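Local coordinates for glycerate 2-kinase (Pyrococcus horikoshii, PDB 1X3L), which catalyses the ATP-dependent, magnesium-assisted phosphorylation of D-glycerate to 2-phosphoglycerate, and can also take phosphate from other nucleotides or from pyrophosphate, at residues L11-E16 with I428-V433; I18-P23 with N268-E273; R25-A30 with A64-D69; A274-A279 with F284-M289. All blocks are in the same frame, centred on the assembly; numbering follows the deposited sequence.

Contact 1 of 4, residues L11-E16 with I428-V433; sequences LRLVGE and IVIAIV. With EDO (1,2-ethanediol), chain C.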
# COMPACT_ATOMS: atom_id res chain seq x y z
N LEU A 11 -1.73 17.81 -13.36
CA LEU A 11 -1.50 16.50 -13.96
C LEU A 11 -0.03 16.09 -13.87
O LEU A 11 0.29 14.90 -13.75
CB LEU A 11 -1.98 16.50 -15.42
CG LEU A 11 -3.50 16.64 -15.55
CD1 LEU A 11 -3.91 16.75 -17.02
CD2 LEU A 11 -4.17 15.44 -14.91
N ARG A 12 0.86 17.07 -13.90
CA ARG A 12 2.29 16.81 -13.78
C ARG A 12 2.60 16.25 -12.39
O ARG A 12 3.39 15.33 -12.23
CB ARG A 12 3.08 18.11 -14.02
CG ARG A 12 4.59 17.94 -13.97
CD ARG A 12 5.31 19.25 -14.30
NE ARG A 12 6.75 19.13 -14.08
CZ ARG A 12 7.62 18.68 -14.99
NH1 ARG A 12 7.20 18.31 -16.19
NH2 ARG A 12 8.91 18.60 -14.69
N LEU A 13 1.96 16.82 -11.37
CA LEU A 13 2.15 16.40 -9.99
C LEU A 13 1.53 15.02 -9.75
O LEU A 13 2.03 14.24 -8.94
CB LEU A 13 1.56 17.44 -9.04
CG LEU A 13 2.23 18.82 -9.12
CD1 LEU A 13 1.53 19.81 -8.20
CD2 LEU A 13 3.71 18.70 -8.74
N VAL A 14 0.43 14.72 -10.44
CA VAL A 14 -0.20 13.42 -10.30
C VAL A 14 0.78 12.37 -10.85
O VAL A 14 0.98 11.31 -10.24
CB VAL A 14 -1.52 13.32 -11.11
CG1 VAL A 14 -1.94 11.85 -11.22
CG2 VAL A 14 -2.62 14.15 -10.43
N GLY A 15 1.38 12.67 -11.99
CA GLY A 15 2.34 11.76 -12.59
C GLY A 15 3.51 11.46 -11.67
O GLY A 15 3.99 10.33 -11.60
N GLU A 16 3.97 12.48 -10.94
CA GLU A 16 5.09 12.31 -10.01
C GLU A 16 4.73 11.35 -8.87
O GLU A 16 5.54 10.52 -8.47
CB GLU A 16 5.51 13.65 -9.42
CG GLU A 16 6.32 14.52 -10.36
CD GLU A 16 7.65 13.88 -10.74
OE1 GLU A 16 8.45 13.58 -9.82
OE2 GLU A 16 7.89 13.67 -11.94
N ILE A 428 -4.59 10.35 -2.95
CA ILE A 428 -4.00 11.66 -2.70
C ILE A 428 -4.85 12.76 -3.29
O ILE A 428 -5.39 12.62 -4.40
CB ILE A 428 -2.59 11.78 -3.31
CG1 ILE A 428 -1.68 10.69 -2.75
CG2 ILE A 428 -2.03 13.18 -3.04
CD1 ILE A 428 -0.32 10.61 -3.44
N VAL A 429 -4.97 13.86 -2.55
CA VAL A 429 -5.70 15.02 -3.01
C VAL A 429 -4.68 16.14 -3.13
O VAL A 429 -3.96 16.44 -2.18
CB VAL A 429 -6.78 15.48 -2.01
CG1 VAL A 429 -7.53 16.67 -2.59
CG2 VAL A 429 -7.75 14.34 -1.70
N ILE A 430 -4.61 16.76 -4.30
CA ILE A 430 -3.68 17.86 -4.49
C ILE A 430 -4.50 19.12 -4.68
O ILE A 430 -5.35 19.17 -5.57
CB ILE A 430 -2.79 17.65 -5.72
CG1 ILE A 430 -2.01 16.33 -5.60
CG2 ILE A 430 -1.82 18.81 -5.87
CD1 ILE A 430 -1.13 16.01 -6.83
N ALA A 431 -4.26 20.14 -3.85
CA ALA A 431 -4.98 21.40 -3.98
C ALA A 431 -3.99 22.49 -4.38
O ALA A 431 -2.99 22.71 -3.71
CB ALA A 431 -5.67 21.76 -2.66
N ILE A 432 -4.27 23.16 -5.49
CA ILE A 432 -3.38 24.20 -5.97
C ILE A 432 -4.05 25.56 -6.00
O ILE A 432 -5.17 25.70 -6.49
CB ILE A 432 -2.89 23.89 -7.41
CG1 ILE A 432 -2.25 22.51 -7.46
CG2 ILE A 432 -1.91 24.97 -7.86
CD1 ILE A 432 -1.96 22.02 -8.86
N VAL A 433 -3.38 26.57 -5.44
CA VAL A 433 -3.90 27.93 -5.48
C VAL A 433 -2.77 28.76 -6.08
O VAL A 433 -1.68 28.86 -5.51
CB VAL A 433 -4.25 28.47 -4.08
CG1 VAL A 433 -4.87 29.86 -4.20
CG2 VAL A 433 -5.21 27.52 -3.37
C1 EDO C . -0.76 14.06 -17.65
O1 EDO C . 0.53 14.68 -17.46
C2 EDO C . -0.84 12.71 -16.91
O2 EDO C . -0.65 12.87 -15.49
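Leu13 and Val14 of helix 6-20 rest on Ile430 and Ile432 of strand 427-435, so that an N-terminal helix covers the mixed six-stranded sheet in which this C-terminal strand lies. The layered alpha/beta packing is antiparallel but well skewed: the segment axes make an angle of 149° and come within 9.9 Å. No hydrogen bond crosses between helix and strand, and the join is made almost wholly by apolar side chains. Ile430 does most of the reaching. Its CG1 stands beside the backbone N (chi1 -58°) and its chain runs on extended (chi2 177°), which carries CD1 straight to the helix surface. There Ile430 CD1 meets Leu13 CB at 3.8 Å and also lies against the backbone, 4.1 Å from Val14 N, with Val14 CG2 alongside. Leu13 and Ile432 meet differently, tip to tip, Leu13 CD1 to Ile432 CD1 at 4.2 Å. Val14 leans on toward Val363 and Phe365 of the adjacent strand 359-366. Alternate residues of the strand, Val429, Ala431 and Val433, pack against helix 297-314, so the sheet has a helix layer on each face.

Polar contacts lie off this apolar patch. Arg12 NE makes a salt bridge to Glu278 of helix 268-281, tying the two helices on the same face together. A 1,2-ethanediol, probably from the crystallisation liquor, makes a van der Waals contact through C1, 3.5 Å from Leu11 CB. Separately, its O2 donates a 2.8 Å hydrogen bond to Leu11 O, the same oxygen that accepts the helical bond from Gly15 N at 3.0 Å.

Contact 2 of 4, residues I18-P23 with N268-E273; sequences IKAADP and NSISCE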
# COMPACT_ATOMS: atom_id res chain seq x y z
N ILE A 18 2.50 8.95 -8.91
CA ILE A 18 2.40 7.60 -9.44
C ILE A 18 3.77 6.99 -9.70
O ILE A 18 4.00 5.83 -9.38
CB ILE A 18 1.56 7.59 -10.73
CG1 ILE A 18 0.13 8.04 -10.42
CG2 ILE A 18 1.54 6.18 -11.32
CD1 ILE A 18 -0.75 8.21 -11.64
N LYS A 19 4.69 7.78 -10.26
CA LYS A 19 6.04 7.29 -10.54
C LYS A 19 6.78 6.92 -9.25
O LYS A 19 7.49 5.91 -9.20
CB LYS A 19 6.86 8.34 -11.29
CG LYS A 19 6.35 8.67 -12.69
CD LYS A 19 7.17 9.79 -13.32
CE LYS A 19 6.57 10.24 -14.64
NZ LYS A 19 7.31 11.41 -15.22
N ALA A 20 6.61 7.73 -8.21
CA ALA A 20 7.27 7.47 -6.93
C ALA A 20 6.72 6.21 -6.27
O ALA A 20 7.33 5.67 -5.34
CB ALA A 20 7.10 8.67 -6.01
N ALA A 21 5.56 5.75 -6.74
CA ALA A 21 4.93 4.55 -6.18
C ALA A 21 5.12 3.33 -7.08
O ALA A 21 4.71 2.23 -6.72
CB ALA A 21 3.45 4.80 -5.94
N ASP A 22 5.74 3.53 -8.24
CA ASP A 22 5.98 2.42 -9.16
C ASP A 22 6.95 1.44 -8.49
O ASP A 22 8.05 1.84 -8.09
CB ASP A 22 6.59 2.92 -10.47
CG ASP A 22 6.89 1.79 -11.43
OD1 ASP A 22 5.94 1.10 -11.84
OD2 ASP A 22 8.08 1.58 -11.77
N PRO A 23 6.56 0.16 -8.36
CA PRO A 23 7.43 -0.83 -7.72
C PRO A 23 8.85 -0.87 -8.29
O PRO A 23 9.82 -0.83 -7.53
CB PRO A 23 6.68 -2.14 -7.94
CG PRO A 23 5.24 -1.69 -7.92
CD PRO A 23 5.29 -0.45 -8.78
N ASN A 268 2.13 6.15 0.62
CA ASN A 268 1.39 7.37 0.34
C ASN A 268 2.27 8.58 0.67
O ASN A 268 2.35 9.53 -0.10
CB ASN A 268 0.10 7.38 1.17
CG ASN A 268 -0.83 8.50 0.75
OD1 ASN A 268 -0.63 9.65 1.13
ND2 ASN A 268 -1.84 8.16 -0.04
N SER A 269 2.96 8.53 1.81
CA SER A 269 3.84 9.61 2.24
C SER A 269 4.97 9.87 1.23
O SER A 269 5.28 11.02 0.91
CB SER A 269 4.45 9.29 3.60
OG SER A 269 5.38 10.30 3.98
N ILE A 270 5.57 8.80 0.73
CA ILE A 270 6.65 8.95 -0.24
C ILE A 270 6.12 9.58 -1.53
O ILE A 270 6.81 10.38 -2.17
CB ILE A 270 7.33 7.58 -0.52
CG1 ILE A 270 8.23 7.21 0.67
CG2 ILE A 270 8.16 7.63 -1.80
CD1 ILE A 270 8.78 5.81 0.62
N SER A 271 4.89 9.25 -1.89
CA SER A 271 4.30 9.84 -3.09
C SER A 271 3.94 11.30 -2.84
O SER A 271 4.09 12.14 -3.73
CB SER A 271 3.07 9.04 -3.55
OG SER A 271 3.46 7.83 -4.19
N CYS A 272 3.49 11.62 -1.63
CA CYS A 272 3.14 13.00 -1.30
C CYS A 272 4.40 13.87 -1.29
O CYS A 272 4.36 15.04 -1.67
CB CYS A 272 2.47 13.06 0.08
SG CYS A 272 0.77 12.39 0.13
N GLU A 273 5.52 13.29 -0.87
CA GLU A 273 6.77 14.02 -0.83
C GLU A 273 7.26 14.26 -2.26
O GLU A 273 7.81 15.32 -2.56
CB GLU A 273 7.81 13.24 -0.02
CG GLU A 273 7.39 13.05 1.44
CD GLU A 273 8.34 12.18 2.24
OE1 GLU A 273 9.04 11.33 1.64
OE2 GLU A 273 8.37 12.32 3.48
O HOH W 1 5.57 5.89 -3.09
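Ala20 and Ala21, near the C-terminal end of helix 6-20, meet Ile270 and Ser271 in the first turns of helix 268-281, a helix-to-helix contact between the parallel and the mixed six-stranded sheets. Small side chains let the backbones close in, Ala20 CA and Ser271 CA being 5.4 Å apart. Ser271 carries the polar part. Set beside its own backbone N (chi1 -76°), Ser271 OG reaches the other helix, 3.5 Å from Ala21 CB, and hydrogen-bonds to Ala17 O of helix 6-20, one turn before Ala21. A water donates to Ser271 OG at 3.1 Å and to Ala20 O at 2.9 Å, bridging the two helices and giving Ser271 a second polar partner. Alongside, the contact is looser: Ile270 CG2 stands 4.1 Å from Ala20 O and makes an apolar touch with Ala20 CB at 4.5 Å.

Beyond Ala21, whose O is bonded by Thr423 OG1, Asp22 is the N-cap of helix 23-30 through OD2 and Arg25 N. Helix 268-281 follows strand 260-266 of the parallel sheet, and Ser271 and Cys272 lean on Ile428 of strand 427-435 in the mixed sheet.

Contact 3 of 4, residues R25-A30 with A64-D69; sequences RAVLNA and ARAIED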
# COMPACT_ATOMS: atom_id res chain seq x y z
N ARG A 25 10.50 1.47 -10.22
CA ARG A 25 11.17 2.74 -9.96
C ARG A 25 11.46 2.94 -8.47
O ARG A 25 12.52 3.44 -8.11
CB ARG A 25 10.32 3.92 -10.45
CG ARG A 25 10.13 3.98 -11.96
CD ARG A 25 9.09 5.05 -12.31
NE ARG A 25 8.78 5.08 -13.73
CZ ARG A 25 9.45 5.80 -14.63
NH1 ARG A 25 10.47 6.55 -14.24
NH2 ARG A 25 9.09 5.76 -15.91
N ALA A 26 10.51 2.57 -7.62
CA ALA A 26 10.68 2.74 -6.18
C ALA A 26 11.93 2.02 -5.68
O ALA A 26 12.67 2.55 -4.84
CB ALA A 26 9.45 2.23 -5.43
N VAL A 27 12.18 0.81 -6.19
CA VAL A 27 13.36 0.06 -5.78
C VAL A 27 14.63 0.79 -6.20
O VAL A 27 15.56 0.92 -5.41
CB VAL A 27 13.37 -1.37 -6.37
CG1 VAL A 27 14.72 -2.04 -6.09
CG2 VAL A 27 12.24 -2.20 -5.76
N LEU A 28 14.67 1.26 -7.44
CA LEU A 28 15.85 1.97 -7.93
C LEU A 28 16.07 3.29 -7.21
O LEU A 28 17.21 3.70 -7.00
CB LEU A 28 15.76 2.19 -9.45
CG LEU A 28 15.70 0.88 -10.27
CD1 LEU A 28 15.82 1.19 -11.76
CD2 LEU A 28 16.83 -0.05 -9.83
N ASN A 29 14.98 3.97 -6.83
CA ASN A 29 15.12 5.24 -6.10
C ASN A 29 15.73 4.98 -4.73
O ASN A 29 16.50 5.80 -4.22
CB ASN A 29 13.76 5.92 -5.88
CG ASN A 29 13.15 6.44 -7.16
OD1 ASN A 29 13.85 6.86 -8.08
ND2 ASN A 29 11.82 6.45 -7.22
N ALA A 30 15.39 3.85 -4.13
CA ALA A 30 15.86 3.49 -2.80
C ALA A 30 17.20 2.78 -2.74
O ALA A 30 17.99 3.02 -1.84
CB ALA A 30 14.80 2.63 -2.10
N ALA A 64 11.66 -7.51 -8.15
CA ALA A 64 12.78 -8.41 -8.41
C ALA A 64 13.57 -7.98 -9.65
O ALA A 64 14.79 -8.04 -9.67
CB ALA A 64 12.28 -9.84 -8.59
N ARG A 65 12.84 -7.55 -10.68
CA ARG A 65 13.47 -7.11 -11.92
C ARG A 65 14.41 -5.93 -11.67
O ARG A 65 15.48 -5.84 -12.27
CB ARG A 65 12.38 -6.73 -12.93
CG ARG A 65 12.89 -6.41 -14.33
CD ARG A 65 11.74 -6.39 -15.34
NE ARG A 65 10.76 -5.34 -15.06
CZ ARG A 65 10.92 -4.06 -15.39
NH1 ARG A 65 12.02 -3.65 -16.01
NH2 ARG A 65 9.97 -3.18 -15.09
N ALA A 66 14.01 -5.03 -10.78
CA ALA A 66 14.83 -3.86 -10.45
C ALA A 66 16.15 -4.30 -9.81
O ALA A 66 17.22 -3.77 -10.13
CB ALA A 66 14.07 -2.93 -9.51
N ILE A 67 16.07 -5.25 -8.89
CA ILE A 67 17.27 -5.74 -8.22
C ILE A 67 18.23 -6.39 -9.21
O ILE A 67 19.44 -6.16 -9.16
CB ILE A 67 16.92 -6.74 -7.11
CG1 ILE A 67 16.14 -6.03 -5.99
CG2 ILE A 67 18.18 -7.37 -6.54
CD1 ILE A 67 16.92 -4.94 -5.30
N GLU A 68 17.70 -7.20 -10.13
CA GLU A 68 18.53 -7.87 -11.13
C GLU A 68 19.18 -6.87 -12.08
O GLU A 68 20.24 -7.16 -12.65
CB GLU A 68 17.72 -8.87 -11.96
CG GLU A 68 17.18 -10.06 -11.20
CD GLU A 68 16.67 -11.14 -12.14
OE1 GLU A 68 15.89 -10.82 -13.06
OE2 GLU A 68 17.05 -12.31 -11.96
N ASP A 69 18.56 -5.71 -12.28
CA ASP A 69 19.12 -4.72 -13.19
C ASP A 69 20.28 -3.94 -12.59
O ASP A 69 21.02 -3.27 -13.32
CB ASP A 69 18.04 -3.73 -13.66
CG ASP A 69 16.99 -4.39 -14.54
OD1 ASP A 69 17.32 -5.37 -15.23
OD2 ASP A 69 15.83 -3.92 -14.54
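The segments of helices 23-30 and 60-70 cross at -42°, their axes 8.6 Å apart, and the backbones draw closest where Val27 CA and Ala66 CA are separated by 6.3 Å. Ala66 allows that nearness, its lone methyl meeting two residues of the other helix. Val27 presses on it directly, CB to Ala66 CB at 3.6 Å. Leu28 comes in beside, its CD2 4.0 Å from Ala66 CB and 3.8 Å from Ala66 O, so that one branch of the leucine rests on both methyl and carbonyl. In Val27, CG1 is anti to the backbone N (chi1 171°), which sends this branch on to Ile67 CD1 at 3.7 Å; the two side chains cross at about a right angle. No hydrogen bond links the segments. Polar ties form at the margin, where Tyr24 bonds through OH to Asp69 OD2 and takes a cation-pi contact from Arg65. Beneath the helices lies the parallel sheet: Val27 touches Ile265, and Ile67 touches Phe126 and Leu128. Helix 60-70 connects the neighbouring parallel strands 51-56 and 75-81, a beta-alpha-beta crossover in a sheet whose strand order, 3-2-1-4-5-6, is that of a Rossmann-like fold.

Contact 4 of 4, residues A274-A279 with F284-M289; sequences AIAREA and FKAYIM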
# COMPACT_ATOMS: atom_id res chain seq x y z
N ALA A 274 7.03 13.29 -3.14
CA ALA A 274 7.41 13.44 -4.54
C ALA A 274 6.63 14.60 -5.14
O ALA A 274 7.15 15.34 -5.97
CB ALA A 274 7.13 12.15 -5.31
N ILE A 275 5.38 14.75 -4.73
CA ILE A 275 4.52 15.84 -5.21
C ILE A 275 5.03 17.19 -4.71
O ILE A 275 5.17 18.14 -5.49
CB ILE A 275 3.06 15.68 -4.72
CG1 ILE A 275 2.38 14.50 -5.43
CG2 ILE A 275 2.27 16.95 -4.99
CD1 ILE A 275 0.98 14.18 -4.87
N ALA A 276 5.29 17.27 -3.41
CA ALA A 276 5.76 18.50 -2.78
C ALA A 276 7.11 18.95 -3.35
O ALA A 276 7.36 20.14 -3.52
CB ALA A 276 5.88 18.31 -1.27
N ARG A 277 7.97 17.98 -3.65
CA ARG A 277 9.29 18.26 -4.20
C ARG A 277 9.18 18.87 -5.60
O ARG A 277 9.84 19.86 -5.91
CB ARG A 277 10.10 16.95 -4.24
CG ARG A 277 11.53 17.09 -4.73
CD ARG A 277 12.28 15.75 -4.66
NE ARG A 277 12.42 15.27 -3.28
CZ ARG A 277 11.74 14.26 -2.74
NH1 ARG A 277 10.85 13.58 -3.45
NH2 ARG A 277 11.95 13.93 -1.47
N GLU A 278 8.34 18.28 -6.44
CA GLU A 278 8.15 18.79 -7.80
C GLU A 278 7.46 20.15 -7.74
O GLU A 278 7.81 21.07 -8.49
CB GLU A 278 7.33 17.80 -8.63
CG GLU A 278 7.09 18.18 -10.08
CD GLU A 278 8.37 18.47 -10.84
OE1 GLU A 278 9.41 17.85 -10.53
OE2 GLU A 278 8.34 19.33 -11.75
N ALA A 279 6.49 20.29 -6.85
CA ALA A 279 5.77 21.55 -6.70
C ALA A 279 6.76 22.67 -6.39
O ALA A 279 6.68 23.76 -6.96
CB ALA A 279 4.74 21.44 -5.58
N PHE A 284 6.29 26.72 -6.40
CA PHE A 284 5.24 26.80 -5.39
C PHE A 284 5.79 26.42 -4.02
O PHE A 284 6.78 25.70 -3.91
CB PHE A 284 4.10 25.82 -5.68
CG PHE A 284 3.32 26.11 -6.93
CD1 PHE A 284 2.09 26.75 -6.87
CD2 PHE A 284 3.79 25.69 -8.18
CE1 PHE A 284 1.32 26.97 -8.02
CE2 PHE A 284 3.04 25.90 -9.34
CZ PHE A 284 1.80 26.55 -9.26
N LYS A 285 5.14 26.92 -2.98
CA LYS A 285 5.49 26.51 -1.63
C LYS A 285 4.56 25.30 -1.55
O LYS A 285 3.43 25.36 -2.04
CB LYS A 285 5.08 27.57 -0.60
CG LYS A 285 6.05 28.75 -0.52
CD LYS A 285 7.44 28.28 -0.08
CE LYS A 285 8.42 29.44 0.00
NZ LYS A 285 8.01 30.47 1.01
N ALA A 286 5.01 24.20 -0.96
CA ALA A 286 4.18 23.01 -0.88
C ALA A 286 4.11 22.47 0.53
O ALA A 286 5.11 22.48 1.25
CB ALA A 286 4.72 21.93 -1.82
N TYR A 287 2.94 21.99 0.93
CA TYR A 287 2.76 21.48 2.28
C TYR A 287 1.97 20.18 2.29
O TYR A 287 0.93 20.07 1.64
CB TYR A 287 2.04 22.51 3.13
CG TYR A 287 2.75 23.83 3.21
CD1 TYR A 287 3.80 24.03 4.10
CD2 TYR A 287 2.40 24.88 2.35
CE1 TYR A 287 4.49 25.25 4.15
CE2 TYR A 287 3.07 26.09 2.39
CZ TYR A 287 4.11 26.28 3.28
OH TYR A 287 4.77 27.49 3.33
N ILE A 288 2.48 19.20 3.03
CA ILE A 288 1.79 17.93 3.16
C ILE A 288 0.96 18.10 4.43
O ILE A 288 1.50 18.18 5.53
CB ILE A 288 2.79 16.77 3.32
CG1 ILE A 288 3.61 16.62 2.03
CG2 ILE A 288 2.04 15.48 3.62
CD1 ILE A 288 4.76 15.64 2.12
N MET A 289 -0.35 18.18 4.24
CA MET A 289 -1.29 18.40 5.34
C MET A 289 -1.49 17.15 6.19
O MET A 289 -1.69 17.24 7.40
CB MET A 289 -2.63 18.88 4.79
CG MET A 289 -2.51 20.07 3.85
SD MET A 289 -1.70 21.51 4.60
CE MET A 289 -3.05 22.19 5.58
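Ala276 and Ala279 of helix 268-281 face Phe284, just before strand 285-290, and Ala286 within it: a helix followed across a short connection by an antiparallel strand, part of a layered alpha/beta fold, with only four residues between the segments. The axes run nearly antiparallel and approach to 7.5 Å, close for a helix on a strand. Ala276 CA and Ala286 CA are just 5.1 Å apart, a spacing that alanine methyls permit.

One hydrogen bond fastens the connection: Phe284 N donates to Ala279 O at 3.0 Å, fairly straight at 160°, with the donor tilted 32° from the carbonyl plane. Phe284 crowds that same oxygen with carbon. Phe284 CB lies 3.5 Å from Ala279 O, and a chi1 of -66° brings the ring next to it, Phe284 CD2 to Ala279 O at 3.7 Å. The oxygen sits at the ring edge, near its plane.

The apolar contacts centre on Ala286, whose CB lies 3.8 Å from Ala276 CB and 3.8 Å from Ala279 CB. Farther along the strand, Ile288 lays its CG1 by Ala276 CB, a looser touch at the exposed margin.

Strand 285-290 is outermost in the mixed sheet and pairs in parallel with 322-328. The helix passes over the sheet, Ile275 reaching Ile428 and Ile430, while Phe284 is buried among Ile9 of helix 6-20, Val323 and Ile432.

How the contacts relate
Contacts 1, 2 and 4 form one neighbourhood on the mixed sheet, with helix 6-20 shared by 1 and 2 and helix 268-281 by 2 and 4; Ile275 of contact 4 packs between contact 1's helix and strand. Contact 3 stands apart on the parallel sheet, its centre about 25 Å from those of contacts 1 and 4, but touches contact 2 where helix 23-30 follows helix 6-20. Contacts 1 and 3 are buried and joined by leucine, isoleucine and valine, in contact 3 against an alanine, without cross-segment hydrogen bonds. Partly buried contacts 2 and 4 use alanines, with a serine in contact 2, that let backbones come closer, and add a bridging water and a backbone hydrogen bond respectively.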